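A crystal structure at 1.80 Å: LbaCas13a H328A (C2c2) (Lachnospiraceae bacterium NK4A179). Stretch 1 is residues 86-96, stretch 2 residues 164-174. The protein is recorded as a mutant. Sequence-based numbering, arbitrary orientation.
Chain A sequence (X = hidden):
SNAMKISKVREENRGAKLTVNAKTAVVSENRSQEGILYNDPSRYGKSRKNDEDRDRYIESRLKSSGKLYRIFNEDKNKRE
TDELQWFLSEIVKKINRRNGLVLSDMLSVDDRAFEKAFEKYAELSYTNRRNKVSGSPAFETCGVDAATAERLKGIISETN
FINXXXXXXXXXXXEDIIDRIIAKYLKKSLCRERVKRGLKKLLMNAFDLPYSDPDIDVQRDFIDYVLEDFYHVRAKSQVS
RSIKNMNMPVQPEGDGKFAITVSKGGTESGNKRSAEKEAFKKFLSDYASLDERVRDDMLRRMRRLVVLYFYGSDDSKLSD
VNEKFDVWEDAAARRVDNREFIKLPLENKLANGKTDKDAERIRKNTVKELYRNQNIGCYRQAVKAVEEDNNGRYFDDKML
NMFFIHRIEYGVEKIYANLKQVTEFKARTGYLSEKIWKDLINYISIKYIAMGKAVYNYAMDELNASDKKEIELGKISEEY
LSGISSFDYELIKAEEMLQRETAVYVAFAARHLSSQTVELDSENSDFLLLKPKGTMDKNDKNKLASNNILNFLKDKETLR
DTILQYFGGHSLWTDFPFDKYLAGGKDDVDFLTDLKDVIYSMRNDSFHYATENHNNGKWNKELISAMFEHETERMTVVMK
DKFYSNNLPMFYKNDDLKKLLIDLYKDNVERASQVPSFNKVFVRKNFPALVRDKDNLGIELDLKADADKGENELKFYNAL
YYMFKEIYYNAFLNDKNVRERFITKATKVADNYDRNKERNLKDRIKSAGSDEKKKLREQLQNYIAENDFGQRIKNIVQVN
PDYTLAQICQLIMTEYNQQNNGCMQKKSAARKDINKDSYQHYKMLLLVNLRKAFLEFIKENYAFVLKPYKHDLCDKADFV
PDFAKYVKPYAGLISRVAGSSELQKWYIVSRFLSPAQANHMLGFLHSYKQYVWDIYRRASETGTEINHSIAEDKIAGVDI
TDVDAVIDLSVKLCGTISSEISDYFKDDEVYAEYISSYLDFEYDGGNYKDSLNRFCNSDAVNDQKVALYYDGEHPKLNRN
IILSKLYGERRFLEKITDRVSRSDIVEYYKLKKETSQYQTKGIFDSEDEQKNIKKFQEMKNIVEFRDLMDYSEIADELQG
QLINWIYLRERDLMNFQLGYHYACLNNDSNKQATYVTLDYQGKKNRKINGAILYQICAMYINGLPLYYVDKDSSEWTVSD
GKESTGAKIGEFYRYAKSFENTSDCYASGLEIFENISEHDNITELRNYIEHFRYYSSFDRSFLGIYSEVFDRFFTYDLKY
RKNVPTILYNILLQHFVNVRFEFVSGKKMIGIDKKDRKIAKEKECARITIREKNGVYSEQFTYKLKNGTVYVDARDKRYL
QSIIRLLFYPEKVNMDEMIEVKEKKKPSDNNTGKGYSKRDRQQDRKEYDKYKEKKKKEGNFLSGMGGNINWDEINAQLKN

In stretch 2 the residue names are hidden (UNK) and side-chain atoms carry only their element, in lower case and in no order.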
# COMPACT_ATOMS: atom_id res chain seq x y z
N TRP A 86 -23.18 32.33 5.45
CA TRP A 86 -22.86 32.77 6.81
C TRP A 86 -24.12 33.05 7.61
O TRP A 86 -24.10 32.97 8.85
CB TRP A 86 -21.94 33.99 6.72
CG TRP A 86 -21.89 34.85 7.93
CD1 TRP A 86 -20.95 34.82 8.92
CD2 TRP A 86 -22.80 35.90 8.27
NE1 TRP A 86 -21.24 35.78 9.87
CE2 TRP A 86 -22.37 36.46 9.49
CE3 TRP A 86 -23.95 36.42 7.66
CZ2 TRP A 86 -23.04 37.50 10.12
CZ3 TRP A 86 -24.61 37.46 8.28
CH2 TRP A 86 -24.15 38.00 9.49
N PHE A 87 -25.24 33.36 6.94
CA PHE A 87 -26.52 33.50 7.63
C PHE A 87 -27.02 32.15 8.13
O PHE A 87 -27.57 32.05 9.23
CB PHE A 87 -27.54 34.15 6.70
CG PHE A 87 -28.92 34.28 7.30
CD1 PHE A 87 -29.11 34.96 8.49
CD2 PHE A 87 -30.02 33.72 6.67
CE1 PHE A 87 -30.37 35.09 9.04
CE2 PHE A 87 -31.28 33.85 7.22
CZ PHE A 87 -31.46 34.53 8.41
N LEU A 88 -26.86 31.09 7.32
CA LEU A 88 -27.19 29.75 7.78
C LEU A 88 -26.41 29.38 9.03
O LEU A 88 -26.95 28.79 9.97
CB LEU A 88 -26.91 28.72 6.68
CG LEU A 88 -27.42 28.96 5.27
CD1 LEU A 88 -26.87 27.89 4.34
CD2 LEU A 88 -28.94 28.95 5.25
N SER A 89 -25.11 29.72 9.05
CA SER A 89 -24.28 29.38 10.20
C SER A 89 -24.74 30.11 11.46
O SER A 89 -24.64 29.56 12.56
CB SER A 89 -22.82 29.70 9.91
OG SER A 89 -21.98 29.21 10.94
N GLU A 90 -25.24 31.34 11.31
CA GLU A 90 -25.69 32.10 12.47
C GLU A 90 -26.99 31.53 13.03
O GLU A 90 -27.18 31.48 14.25
CB GLU A 90 -25.87 33.57 12.09
CG GLU A 90 -25.81 34.53 13.27
CD GLU A 90 -24.39 34.78 13.76
OE1 GLU A 90 -24.23 35.31 14.88
OE2 GLU A 90 -23.44 34.44 13.02
N ILE A 91 -27.90 31.10 12.15
CA ILE A 91 -29.15 30.48 12.60
C ILE A 91 -28.85 29.23 13.40
O ILE A 91 -29.42 29.01 14.48
CB ILE A 91 -30.06 30.18 11.39
CG1 ILE A 91 -30.55 31.49 10.77
CG2 ILE A 91 -31.25 29.34 11.82
CD1 ILE A 91 -31.27 32.39 11.75
N VAL A 92 -27.95 28.39 12.89
CA VAL A 92 -27.59 27.15 13.59
C VAL A 92 -27.03 27.47 14.98
O VAL A 92 -27.42 26.85 15.98
CB VAL A 92 -26.59 26.34 12.75
CG1 VAL A 92 -25.84 25.35 13.62
CG2 VAL A 92 -27.32 25.62 11.63
N LYS A 93 -26.13 28.45 15.06
CA LYS A 93 -25.47 28.75 16.33
C LYS A 93 -26.47 29.24 17.37
O LYS A 93 -26.38 28.87 18.54
CB LYS A 93 -24.36 29.77 16.11
CG LYS A 93 -23.11 29.17 15.45
CD LYS A 93 -22.50 28.07 16.31
CE LYS A 93 -22.88 26.67 15.83
NZ LYS A 93 -22.82 25.65 16.92
N LYS A 94 -27.44 30.06 16.95
CA LYS A 94 -28.44 30.54 17.90
C LYS A 94 -29.32 29.39 18.39
O LYS A 94 -29.70 29.35 19.57
CB LYS A 94 -29.29 31.63 17.25
CG LYS A 94 -28.53 32.92 16.98
CD LYS A 94 -29.27 33.82 16.01
CE LYS A 94 -28.79 35.27 16.11
NZ LYS A 94 -29.31 35.97 17.33
N ILE A 95 -29.65 28.45 17.51
CA ILE A 95 -30.43 27.28 17.92
C ILE A 95 -29.65 26.45 18.93
O ILE A 95 -30.23 25.88 19.86
CB ILE A 95 -30.83 26.44 16.69
CG1 ILE A 95 -31.79 27.23 15.80
CG2 ILE A 95 -31.44 25.10 17.11
CD1 ILE A 95 -32.25 26.46 14.58
N ASN A 96 -28.32 26.39 18.78
CA ASN A 96 -27.48 25.58 19.65
C ASN A 96 -27.03 26.31 20.91
O ASN A 96 -26.58 25.65 21.86
CB ASN A 96 -26.24 25.10 18.88
CG ASN A 96 -26.53 23.93 17.97
OD1 ASN A 96 -27.60 23.31 18.04
ND2 ASN A 96 -25.58 23.61 17.11
N UNK A 164 -37.98 26.37 22.15
CA UNK A 164 -36.53 26.37 22.33
C UNK A 164 -35.82 26.74 21.04
O UNK A 164 -34.79 27.44 21.06
c UNK A 164 -36.17 25.69 25.29
c UNK A 164 -36.60 24.67 24.25
n UNK A 164 -32.98 25.16 27.04
n UNK A 164 -35.13 25.02 27.85
c UNK A 164 -34.29 25.25 26.84
c UNK A 164 -36.07 25.01 22.86
n UNK A 164 -34.75 25.57 25.63
N UNK A 165 -36.36 26.31 19.89
CA UNK A 165 -35.71 26.55 18.61
C UNK A 165 -35.76 28.03 18.24
O UNK A 165 -34.78 28.58 17.71
c UNK A 165 -36.74 23.24 16.85
c UNK A 165 -36.36 25.67 17.52
c UNK A 165 -36.06 26.20 16.12
c UNK A 165 -35.89 24.22 17.64
N UNK A 166 -36.87 28.70 18.50
CA UNK A 166 -37.00 30.10 18.10
C UNK A 166 -36.67 31.08 19.23
O UNK A 166 -36.73 32.29 19.02
c UNK A 166 -41.01 31.85 17.10
c UNK A 166 -40.87 30.62 17.98
n UNK A 166 -42.27 31.81 16.31
c UNK A 166 -39.48 30.54 18.62
c UNK A 166 -38.41 30.38 17.56
N UNK A 167 -36.31 30.57 20.41
CA UNK A 167 -36.04 31.45 21.55
C UNK A 167 -34.82 32.34 21.32
O UNK A 167 -34.73 33.42 21.90
n UNK A 167 -37.03 31.89 24.53
c UNK A 167 -35.86 31.47 24.08
c UNK A 167 -35.87 30.62 22.82
o UNK A 167 -34.79 31.75 24.63
N UNK A 168 -33.87 31.90 20.49
CA UNK A 168 -32.69 32.69 20.18
C UNK A 168 -32.69 33.22 18.76
O UNK A 168 -31.68 33.78 18.31
c UNK A 168 -31.30 31.37 21.84
n UNK A 168 -30.39 30.42 22.06
o UNK A 168 -32.02 31.81 22.73
c UNK A 168 -31.41 31.87 20.42
N UNK A 169 -33.78 33.06 18.02
CA UNK A 169 -33.87 33.45 16.62
C UNK A 169 -34.81 34.64 16.51
O UNK A 169 -35.95 34.58 16.96
c UNK A 169 -32.14 31.17 15.08
c UNK A 169 -33.43 31.08 15.88
c UNK A 169 -34.35 32.29 15.73
c UNK A 169 -34.42 32.74 14.28
N UNK A 170 -34.32 35.72 15.90
CA UNK A 170 -35.13 36.89 15.59
C UNK A 170 -34.96 37.26 14.13
O UNK A 170 -34.77 38.42 13.76
c UNK A 170 -35.54 38.04 17.81
o UNK A 170 -36.77 37.84 17.77
c UNK A 170 -34.77 38.06 16.50
o UNK A 170 -34.92 38.21 18.88
N UNK A 171 -35.03 36.25 13.26
CA UNK A 171 -34.88 36.43 11.83
C UNK A 171 -36.05 35.76 11.11
O UNK A 171 -36.73 34.89 11.66
n UNK A 171 -31.74 37.38 11.86
c UNK A 171 -33.55 35.85 11.33
o UNK A 171 -32.04 35.57 13.17
c UNK A 171 -32.37 36.26 12.20
N UNK A 172 -36.27 36.19 9.87
CA UNK A 172 -37.26 35.56 9.00
C UNK A 172 -36.54 34.52 8.15
O UNK A 172 -35.74 34.87 7.27
c UNK A 172 -39.41 36.31 7.83
c UNK A 172 -41.70 36.47 8.86
c UNK A 172 -37.95 36.61 8.13
c UNK A 172 -40.23 36.20 9.11
n UNK A 172 -42.47 36.58 10.13
N UNK A 173 -36.80 33.25 8.42
CA UNK A 173 -36.18 32.17 7.67
C UNK A 173 -37.17 31.65 6.64
O UNK A 173 -38.39 31.68 6.84
c UNK A 173 -36.81 30.12 8.99
c UNK A 173 -34.97 31.62 9.82
c UNK A 173 -35.68 31.04 8.59
N UNK A 174 -36.64 31.19 5.52
CA UNK A 174 -37.44 30.60 4.45
C UNK A 174 -37.39 29.09 4.54
O UNK A 174 -36.64 28.51 5.34
c UNK A 174 -36.92 31.07 3.08
o UNK A 174 -35.56 30.70 2.91

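Position 164 carries three carbons, a nitrogen, then a carbon bearing two more nitrogens: a guanidinium, so Arg164. It makes no contact with stretch 1, and its polar end is bonded elsewhere in the structure.

Position 165 has four carbons, forked at the first, with one arm two carbons long. The short-arm methyl carbon lies 4.1 Å from Ile95 CD1, and the backbone O of 165 lies 3.8 Å from Ile95 CG1, buried by the contact without a polar partner. That is Ile165, the methyl being CG2.

Position 166, four carbons in a row ending in nitrogen, is a lysine, Lys166, with CB pointing away from stretch 1. It opens a type I turn that runs through position 169.

Position 167 shows two carbons, the second with one oxygen and one nitrogen. The amide gives Asn167, exposed and without contact to stretch 1.

Position 168 repeats that pattern, but here CB points toward the helix, 3.8 Å from Lys94 CB, and the amide reaches a backbone carbonyl. It is Asn168: ND2 donates to Lys94 O at 2.8 Å, with an N-H...O angle of 149°.

Position 169 has four carbons, forked at the first with one two-carbon arm. The end carbon of that arm sits 3.5 Å from Ile91 O, 3.6 Å from Lys94 CB, 3.7 Å from Ile91 CD1 and 4.0 Å from Ile95 CG1, so one methyl meets three helix residues. This is Ile169, and the methyl is CD1.

Position 170, two carbons and a carboxylate's two oxygens, is Asp170, exposed and without contact to stretch 1.

Position 171 has two carbons, then one oxygen and one nitrogen. Its CB meets the edge of the Phe87 ring, 3.8 Å from CZ, and the oxygen lies 3.6 Å from Ile91 CD1: Asn171.

Position 172 has four carbons in a row and a nitrogen. Its CB points away; its backbone O lies 4.4 Å from Phe87 CZ. It is Lys172.

Position 173 is one carbon carrying two, one branch carbon 4.2 Å from Ile91 CD1: Val173.

Position 174, one carbon and one oxygen, is Ser174, whose side chain caps a helix beginning just past the stretch.

The contact joins a helix to the last part of another, the turn after it and the loop that follows. Phe87, Ile91, Lys94 and Ile95 offer a continuous surface because their spacing follows the helical repeat. Ile165, Ile169 and Val173 supply apolar packing, with Ile169 central, while Asn168 bonds Lys94 O where the backbones come close, Lys94 CA to Asn168 CA 5.3 Å. A weak return bond, Lys94 NZ to Asn168 O at 3.4 Å, makes that pair reciprocal. The rule is apolar packing beside one well-aimed amide.

Stretch 2 164-174: RIKNNIDNKVS
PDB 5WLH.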